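Long-range contacts in SspB protein (Streptomyces clavuligerus, PDB 6JUF), which probably acts as a metal-dependent DNase in the SspABCD-SspE phosphorothioation-sensing system that defends bacteria against phages: residues L145-T149 / V173-T177; G250-L254 / G296-L300; T177-A183 / F202-M208. All coordinates share one frame. Residue numbers count along the deposited sequence, not the author numbering.

Along the chain the order is contact 1, contact 3, contact 2, each closing before the next opens. Contacts 1 and 3 are neighbours, their centres about 13 Å apart. Both use helix 166-180 and share T177, and they touch where I176 CG2 comes within 4.2 Å of M208 SD. Contact 2 stands apart, its centre about 34 Å from that of contact 1 and about 32 Å from that of contact 3. Both regions nevertheless follow a similar plan, helices packed with an antiparallel sheet in the strand order 1-3-2, consistent with two winged-helix-like units. Contact 1 joins two helices of the first, contact 3 closes its helix-to-strand connection, and contact 2 pairs two strands of the second.

Contact 1: residues L145-T149 / V173-T177; sequences LADLT and VDCIT
V173, L145 and L148 carry this meeting of two regular right-handed helical segments, L145-T149 and V173-T177. Their axes approach to 10.6 Å and cross at 122°, with T149 and V173 the closest CA pair at 6.5 Å. V173, t at chi1, points toward the other helix, its CG1 lying 3.7 Å from L145 CD2, while L148, tp, sets its CG 3.9 Å from V173 CG2. A compact beta-branched residue suits this place, filling the space between two longer leucines. L145 is mt, so that CD2 also reaches 3.5 Å from T177 OG1 and CD1 4.0 Å from D174 OD1. Both threonines are m and turn their hydroxyls back on their own helix, T149 OG1 donating to L145 O at 3.0 Å and T177 OG1 to V173 O at 2.9 Å; such internal pairing lets threonine sit in an apolar interface. The two helices come in succession, as in a helix-turn-helix, with A134 of helix 129-137 against L148 and W219 of strand 218-221 against L145 and T177.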
loop_
_atom_site.group_PDB
_atom_site.type_symbol
_atom_site.label_atom_id
_atom_site.label_comp_id
_atom_site.label_asym_id
_atom_site.label_seq_id
_atom_site.Cartn_x
_atom_site.Cartn_y
_atom_site.Cartn_z
ATOM N N LEU B 145 0.845 14.366 -20.918
ATOM C CA LEU B 145 0.897 15.233 -19.741
ATOM C C LEU B 145 0.779 16.721 -20.126
ATOM O O LEU B 145 0.123 17.510 -19.422
ATOM C CB LEU B 145 2.137 14.892 -18.850
ATOM C CG LEU B 145 2.098 13.416 -18.369
ATOM C CD1 LEU B 145 3.192 13.098 -17.355
ATOM C CD2 LEU B 145 0.719 12.968 -17.819
ATOM N N ALA B 146 1.385 17.099 -21.259
ATOM C CA ALA B 146 1.264 18.483 -21.796
ATOM C C ALA B 146 -0.197 18.827 -22.084
ATOM O O ALA B 146 -0.660 19.944 -21.795
ATOM C CB ALA B 146 2.152 18.661 -23.038
ATOM N N ASP B 147 -0.925 17.875 -22.699
ATOM C CA ASP B 147 -2.356 18.078 -23.006
ATOM C C ASP B 147 -3.205 18.321 -21.761
ATOM O O ASP B 147 -3.987 19.306 -21.699
ATOM C CB ASP B 147 -3.021 16.888 -23.725
ATOM C CG ASP B 147 -2.473 16.646 -25.136
ATOM O OD1 ASP B 147 -1.936 17.572 -25.813
ATOM O OD2 ASP B 147 -2.609 15.454 -25.513
ATOM N N LEU B 148 -2.973 17.496 -20.738
ATOM C CA LEU B 148 -3.691 17.687 -19.486
ATOM C C LEU B 148 -3.337 19.000 -18.792
ATOM O O LEU B 148 -4.193 19.721 -18.277
ATOM C CB LEU B 148 -3.500 16.497 -18.556
ATOM C CG LEU B 148 -4.295 16.578 -17.248
ATOM C CD1 LEU B 148 -5.808 16.683 -17.498
ATOM C CD2 LEU B 148 -3.970 15.352 -16.410
ATOM N N THR B 149 -2.042 19.311 -18.778
ATOM C CA THR B 149 -1.631 20.601 -18.257
ATOM C C THR B 149 -2.387 21.763 -18.952
ATOM O O THR B 149 -2.904 22.672 -18.282
ATOM C CB THR B 149 -0.098 20.780 -18.391
ATOM O OG1 THR B 149 0.536 19.807 -17.545
ATOM C CG2 THR B 149 0.322 22.224 -17.971
ATOM N N VAL B 173 0.035 17.566 -12.444
ATOM C CA VAL B 173 -0.162 16.497 -13.417
ATOM C C VAL B 173 0.799 15.390 -13.190
ATOM O O VAL B 173 0.445 14.210 -13.270
ATOM C CB VAL B 173 -0.108 17.065 -14.848
ATOM C CG1 VAL B 173 -0.092 15.966 -15.892
ATOM C CG2 VAL B 173 -1.339 17.931 -15.079
ATOM N N ASP B 174 2.041 15.740 -12.896
ATOM C CA ASP B 174 3.042 14.732 -12.467
ATOM C C ASP B 174 2.593 13.939 -11.253
ATOM O O ASP B 174 2.701 12.702 -11.224
ATOM C CB ASP B 174 4.389 15.383 -12.139
ATOM C CG ASP B 174 5.155 15.766 -13.382
ATOM O OD1 ASP B 174 4.830 15.255 -14.474
ATOM O OD2 ASP B 174 6.080 16.581 -13.296
ATOM N N CYS B 175 2.026 14.619 -10.271
ATOM C CA CYS B 175 1.554 13.956 -9.031
ATOM C C CYS B 175 0.364 13.053 -9.300
ATOM O O CYS B 175 0.270 11.945 -8.732
ATOM C CB CYS B 175 1.161 15.023 -8.015
ATOM S SG CYS B 175 0.980 14.258 -6.348
ATOM N N ILE B 176 -0.565 13.506 -10.148
ATOM C CA ILE B 176 -1.761 12.679 -10.517
ATOM C C ILE B 176 -1.264 11.357 -11.153
ATOM O O ILE B 176 -1.738 10.290 -10.808
ATOM C CB ILE B 176 -2.641 13.454 -11.530
ATOM C CG1 ILE B 176 -3.421 14.557 -10.824
ATOM C CG2 ILE B 176 -3.620 12.489 -12.221
ATOM C CD1 ILE B 176 -4.028 15.654 -11.707
ATOM N N THR B 177 -0.259 11.435 -12.029
ATOM C CA THR B 177 0.271 10.223 -12.683
ATOM C C THR B 177 0.907 9.272 -11.656
ATOM O O THR B 177 0.581 8.087 -11.644
ATOM C CB THR B 177 1.344 10.611 -13.714
ATOM O OG1 THR B 177 0.799 11.635 -14.567
ATOM C CG2 THR B 177 1.722 9.437 -14.594
#

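Contact 2: residues G250-L254 / G296-L300; sequences GSISL and GQRSL
Two extended strands, 250-253 and 298-300, run antiparallel, their axes 4.4 Å apart at 133°. I252 and L300 form a hydrogen-bonded pair, CA atoms 5.5 Å apart: I252 N donates to L300 O at 3.0 Å, and L300 N to I252 O at 2.9 Å. S253 and S299 follow as a non-hydrogen-bonded pair, CA atoms 3.9 Å apart, a closeness small serines permit; the backbone of S299 pairs instead with V292 of strand 289-293. Beyond them L254 N donates to R298 O at 2.9 Å, so pairing continues into the helix. One water joins S251 OG (2.9 Å) to S299 OG (2.8 Å); a second lies 2.6 Å from S253 OG and donates weakly to Q297 OE1 at 3.4 Å. S253 is the N-cap, its OG bonded to R256 N, while R298 NH1 makes a salt bridge with E280. On the face opposite S253 and S299, I252 and L300 turn to helix 231-243. Strand order 250-253, 298-302, 289-293 is consistent with a winged-helix-like unit.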
loop_
_atom_site.group_PDB
_atom_site.type_symbol
_atom_site.label_atom_id
_atom_site.label_comp_id
_atom_site.label_asym_id
_atom_site.label_seq_id
_atom_site.Cartn_x
_atom_site.Cartn_y
_atom_site.Cartn_z
ATOM N N GLY B 250 -36.075 12.875 -2.051
ATOM C CA GLY B 250 -35.911 13.335 -3.432
ATOM C C GLY B 250 -35.468 12.219 -4.359
ATOM O O GLY B 250 -35.751 11.035 -4.137
ATOM N N SER B 251 -34.821 12.617 -5.447
ATOM C CA SER B 251 -34.362 11.669 -6.450
ATOM C C SER B 251 -33.258 12.306 -7.267
ATOM O O SER B 251 -33.101 13.534 -7.278
ATOM C CB SER B 251 -35.511 11.231 -7.363
ATOM O OG SER B 251 -35.950 12.337 -8.146
ATOM N N ILE B 252 -32.501 11.462 -7.942
ATOM C CA ILE B 252 -31.488 11.901 -8.902
ATOM C C ILE B 252 -31.379 10.845 -10.005
ATOM O O ILE B 252 -31.418 9.651 -9.738
ATOM C CB ILE B 252 -30.088 12.088 -8.218
ATOM C CG1 ILE B 252 -29.031 12.522 -9.242
ATOM C CG2 ILE B 252 -29.668 10.833 -7.490
ATOM C CD1 ILE B 252 -27.800 13.174 -8.591
ATOM N N SER B 253 -31.285 11.306 -11.245
ATOM C CA SER B 253 -31.382 10.395 -12.361
ATOM C C SER B 253 -30.095 9.609 -12.517
ATOM O O SER B 253 -29.012 10.093 -12.124
ATOM C CB SER B 253 -31.654 11.210 -13.638
ATOM O OG SER B 253 -30.526 12.021 -13.972
ATOM N N LEU B 254 -30.207 8.384 -13.021
ATOM C CA LEU B 254 -29.027 7.582 -13.341
ATOM C C LEU B 254 -28.140 8.289 -14.377
ATOM O O LEU B 254 -26.927 8.179 -14.315
ATOM C CB LEU B 254 -29.382 6.171 -13.783
ATOM C CG LEU B 254 -29.495 5.095 -12.699
ATOM C CD1 LEU B 254 -28.067 4.650 -12.311
ATOM C CD2 LEU B 254 -30.224 5.588 -11.458
ATOM N N GLY B 296 -38.725 7.590 -19.980
ATOM C CA GLY B 296 -38.664 6.423 -19.140
ATOM C C GLY B 296 -37.155 6.390 -18.950
ATOM O O GLY B 296 -36.428 5.618 -19.595
ATOM N N GLN B 297 -36.690 7.323 -18.128
ATOM C CA GLN B 297 -35.323 7.332 -17.645
ATOM C C GLN B 297 -35.370 6.886 -16.189
ATOM O O GLN B 297 -36.371 7.119 -15.537
ATOM C CB GLN B 297 -34.747 8.736 -17.764
ATOM C CG GLN B 297 -35.495 9.765 -16.944
ATOM C CD GLN B 297 -34.580 10.812 -16.330
ATOM O OE1 GLN B 297 -33.342 10.654 -16.311
ATOM N NE2 GLN B 297 -35.177 11.886 -15.803
ATOM N N ARG B 298 -34.328 6.216 -15.694
ATOM C CA ARG B 298 -34.355 5.727 -14.337
ATOM C C ARG B 298 -33.754 6.742 -13.398
ATOM O O ARG B 298 -32.813 7.440 -13.739
ATOM C CB ARG B 298 -33.584 4.394 -14.203
ATOM C CG ARG B 298 -34.286 3.229 -14.871
ATOM C CD ARG B 298 -34.416 1.998 -13.982
ATOM N NE ARG B 298 -33.188 1.230 -13.995
ATOM C CZ ARG B 298 -32.927 0.136 -13.265
ATOM N NH1 ARG B 298 -33.809 -0.389 -12.398
ATOM N NH2 ARG B 298 -31.742 -0.432 -13.394
ATOM N N SER B 299 -34.284 6.766 -12.194
ATOM C CA SER B 299 -33.758 7.560 -11.115
ATOM C C SER B 299 -33.630 6.732 -9.852
ATOM O O SER B 299 -34.388 5.741 -9.604
ATOM C CB SER B 299 -34.640 8.766 -10.801
ATOM O OG SER B 299 -34.643 9.660 -11.908
ATOM N N LEU B 300 -32.679 7.165 -9.036
ATOM C CA LEU B 300 -32.614 6.716 -7.640
ATOM C C LEU B 300 -33.474 7.623 -6.772
ATOM O O LEU B 300 -33.327 8.863 -6.792
ATOM C CB LEU B 300 -31.166 6.766 -7.165
ATOM C CG LEU B 300 -30.862 6.612 -5.657
ATOM C CD1 LEU B 300 -31.158 5.182 -5.212
ATOM C CD2 LEU B 300 -29.391 6.995 -5.388
HETATM O O HOH W 1 -34.589 12.249 -10.748
HETATM O O HOH W 2 -31.239 13.293 -16.176
#

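Contact 3: residues T177-A183 / F202-M208; sequences TKMYVPA and FRELGLM
At the apolar centre M208, all t and pointing toward the end of helix 166-180, lies against Y180 and V181: M208 CB is 3.7 Å from Y180 CB, and M208 CG 3.7 Å from V181 CG1. Y180, m at chi1, also brings CD1 to 4.0 Å from L207 CD1. Nearby the all-t M179 stretches out until its CE stands over the F202 ring, 3.7 Å from the centroid, a CH-pi and Met-aromatic contact that a flexible unbranched side chain can make.

Further out the helix ends: V181 leaves helical angles (-93/155), while F202-L205 is a 3-10 turn closed by G206, whose positive phi suits glycine. The closest CA pair is Y180 and R203, at 4.5 Å. Y180 O accepts from two waters, at 2.8 and 2.7 Å; the first also donates to F202 O (2.9 Å) and accepts from L207 N (2.8 Å), the second donates to R203 O (2.8 Å).

At the polar edge K178 O, whose i+4 partner would be P182 with no N-H, receives R203 NE at 2.8 Å and R203 NH2 at 3.0 Å. Outside the two segments, E204 of the second subunit forms a salt bridge with R203 NH1, placing this edge in the dimer interface. The whole joins the third helix of what is probably a winged-helix-like unit to the linker leading into its second strand.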
loop_
_atom_site.group_PDB
_atom_site.type_symbol
_atom_site.label_atom_id
_atom_site.label_comp_id
_atom_site.label_asym_id
_atom_site.label_seq_id
_atom_site.Cartn_x
_atom_site.Cartn_y
_atom_site.Cartn_z
ATOM N N THR B 177 -0.259 11.435 -12.029
ATOM C CA THR B 177 0.271 10.223 -12.683
ATOM C C THR B 177 0.907 9.272 -11.656
ATOM O O THR B 177 0.581 8.087 -11.644
ATOM C CB THR B 177 1.344 10.611 -13.714
ATOM O OG1 THR B 177 0.799 11.635 -14.567
ATOM C CG2 THR B 177 1.722 9.437 -14.594
ATOM N N LYS B 178 1.761 9.790 -10.772
ATOM C CA LYS B 178 2.405 8.969 -9.741
ATOM C C LYS B 178 1.385 8.332 -8.787
ATOM O O LYS B 178 1.637 7.225 -8.274
ATOM C CB LYS B 178 3.406 9.844 -8.896
ATOM C CG LYS B 178 4.666 10.131 -9.684
ATOM C CD LYS B 178 5.777 10.669 -8.801
ATOM C CE LYS B 178 5.672 12.140 -8.638
ATOM N NZ LYS B 178 6.749 12.522 -7.695
ATOM N N MET B 179 0.249 8.997 -8.580
ATOM C CA MET B 179 -0.752 8.531 -7.622
ATOM C C MET B 179 -1.528 7.338 -8.213
ATOM O O MET B 179 -1.932 6.418 -7.477
ATOM C CB MET B 179 -1.735 9.680 -7.294
ATOM C CG MET B 179 -2.929 9.247 -6.399
ATOM S SD MET B 179 -3.665 10.776 -5.737
ATOM C CE MET B 179 -5.028 10.027 -4.864
ATOM N N TYR B 180 -1.821 7.392 -9.524
ATOM C CA TYR B 180 -2.749 6.409 -10.099
ATOM C C TYR B 180 -2.187 5.331 -11.041
ATOM O O TYR B 180 -2.878 4.334 -11.286
ATOM C CB TYR B 180 -3.904 7.118 -10.855
ATOM C CG TYR B 180 -4.781 7.994 -9.967
ATOM C CD1 TYR B 180 -5.710 7.395 -9.066
ATOM C CD2 TYR B 180 -4.688 9.378 -9.983
ATOM C CE1 TYR B 180 -6.488 8.206 -8.211
ATOM C CE2 TYR B 180 -5.457 10.160 -9.144
ATOM C CZ TYR B 180 -6.368 9.592 -8.275
ATOM O OH TYR B 180 -7.139 10.402 -7.481
ATOM N N VAL B 181 -1.014 5.536 -11.658
ATOM C CA VAL B 181 -0.494 4.597 -12.652
ATOM C C VAL B 181 0.431 3.553 -11.981
ATOM O O VAL B 181 0.982 3.786 -10.892
ATOM C CB VAL B 181 0.277 5.288 -13.838
ATOM C CG1 VAL B 181 -0.565 6.399 -14.435
ATOM C CG2 VAL B 181 1.660 5.775 -13.416
ATOM N N PRO B 182 0.566 2.375 -12.618
ATOM C CA PRO B 182 1.450 1.361 -12.014
ATOM C C PRO B 182 2.868 1.861 -11.862
ATOM O O PRO B 182 3.347 2.648 -12.698
ATOM C CB PRO B 182 1.384 0.173 -13.002
ATOM C CG PRO B 182 0.045 0.372 -13.725
ATOM C CD PRO B 182 -0.149 1.880 -13.813
ATOM N N ALA B 183 3.524 1.457 -10.760
ATOM C CA ALA B 183 4.858 1.932 -10.444
ATOM C C ALA B 183 5.843 1.659 -11.597
ATOM O O ALA B 183 6.782 2.382 -11.815
ATOM C CB ALA B 183 5.342 1.237 -9.161
ATOM N N PHE B 202 -3.123 4.114 -3.998
ATOM C CA PHE B 202 -4.146 4.413 -5.000
ATOM C C PHE B 202 -3.886 3.769 -6.348
ATOM O O PHE B 202 -4.809 3.668 -7.164
ATOM C CB PHE B 202 -4.322 5.922 -5.134
ATOM C CG PHE B 202 -4.862 6.545 -3.859
ATOM C CD1 PHE B 202 -6.234 6.564 -3.611
ATOM C CD2 PHE B 202 -3.989 6.962 -2.842
ATOM C CE1 PHE B 202 -6.751 7.135 -2.441
ATOM C CE2 PHE B 202 -4.501 7.470 -1.638
ATOM C CZ PHE B 202 -5.898 7.548 -1.437
ATOM N N ARG B 203 -2.649 3.284 -6.554
ATOM C CA ARG B 203 -2.358 2.583 -7.803
ATOM C C ARG B 203 -3.171 1.295 -7.934
ATOM O O ARG B 203 -3.442 0.828 -9.056
ATOM C CB ARG B 203 -0.857 2.326 -7.958
ATOM C CG ARG B 203 -0.029 3.585 -7.961
ATOM C CD ARG B 203 1.455 3.256 -7.847
ATOM N NE ARG B 203 2.197 4.540 -7.804
ATOM C CZ ARG B 203 3.336 4.686 -7.119
ATOM N NH1 ARG B 203 3.847 3.631 -6.512
ATOM N NH2 ARG B 203 3.985 5.842 -7.076
ATOM N N GLU B 204 -3.597 0.738 -6.802
ATOM C CA GLU B 204 -4.382 -0.487 -6.843
ATOM C C GLU B 204 -5.749 -0.297 -7.442
ATOM O O GLU B 204 -6.373 -1.304 -7.797
ATOM C CB GLU B 204 -4.559 -1.128 -5.448
ATOM C CG GLU B 204 -3.264 -1.685 -4.947
ATOM C CD GLU B 204 -3.493 -2.955 -4.141
ATOM O OE1 GLU B 204 -3.046 -3.018 -3.001
ATOM O OE2 GLU B 204 -4.121 -3.890 -4.678
ATOM N N LEU B 205 -6.207 0.943 -7.571
ATOM C CA LEU B 205 -7.551 1.223 -8.146
ATOM C C LEU B 205 -7.551 1.000 -9.655
ATOM O O LEU B 205 -8.630 0.913 -10.229
ATOM C CB LEU B 205 -8.065 2.648 -7.782
ATOM C CG LEU B 205 -8.092 2.946 -6.264
ATOM C CD1 LEU B 205 -8.649 4.346 -6.045
ATOM C CD2 LEU B 205 -8.822 1.830 -5.464
ATOM N N GLY B 206 -6.343 0.880 -10.265
ATOM C CA GLY B 206 -6.267 0.669 -11.728
ATOM C C GLY B 206 -6.963 1.741 -12.578
ATOM O O GLY B 206 -7.518 1.421 -13.642
ATOM N N LEU B 207 -6.971 2.988 -12.111
ATOM C CA LEU B 207 -7.698 4.096 -12.828
ATOM C C LEU B 207 -6.951 4.683 -13.992
ATOM O O LEU B 207 -7.555 5.354 -14.788
ATOM C CB LEU B 207 -8.062 5.231 -11.844
ATOM C CG LEU B 207 -9.313 4.949 -11.001
ATOM C CD1 LEU B 207 -9.314 5.910 -9.797
ATOM C CD2 LEU B 207 -10.557 5.120 -11.884
ATOM N N MET B 208 -5.604 4.563 -14.041
ATOM C CA MET B 208 -4.862 5.304 -15.086
ATOM C C MET B 208 -3.776 4.365 -15.583
ATOM O O MET B 208 -3.211 3.561 -14.802
ATOM C CB MET B 208 -4.223 6.579 -14.516
ATOM C CG MET B 208 -3.826 7.633 -15.547
ATOM S SD MET B 208 -3.167 9.046 -14.654
ATOM C CE MET B 208 -1.989 9.688 -15.884
HETATM O O HOH W 3 -5.313 3.889 -9.977
HETATM O O HOH W 4 -2.697 1.637 -11.640
#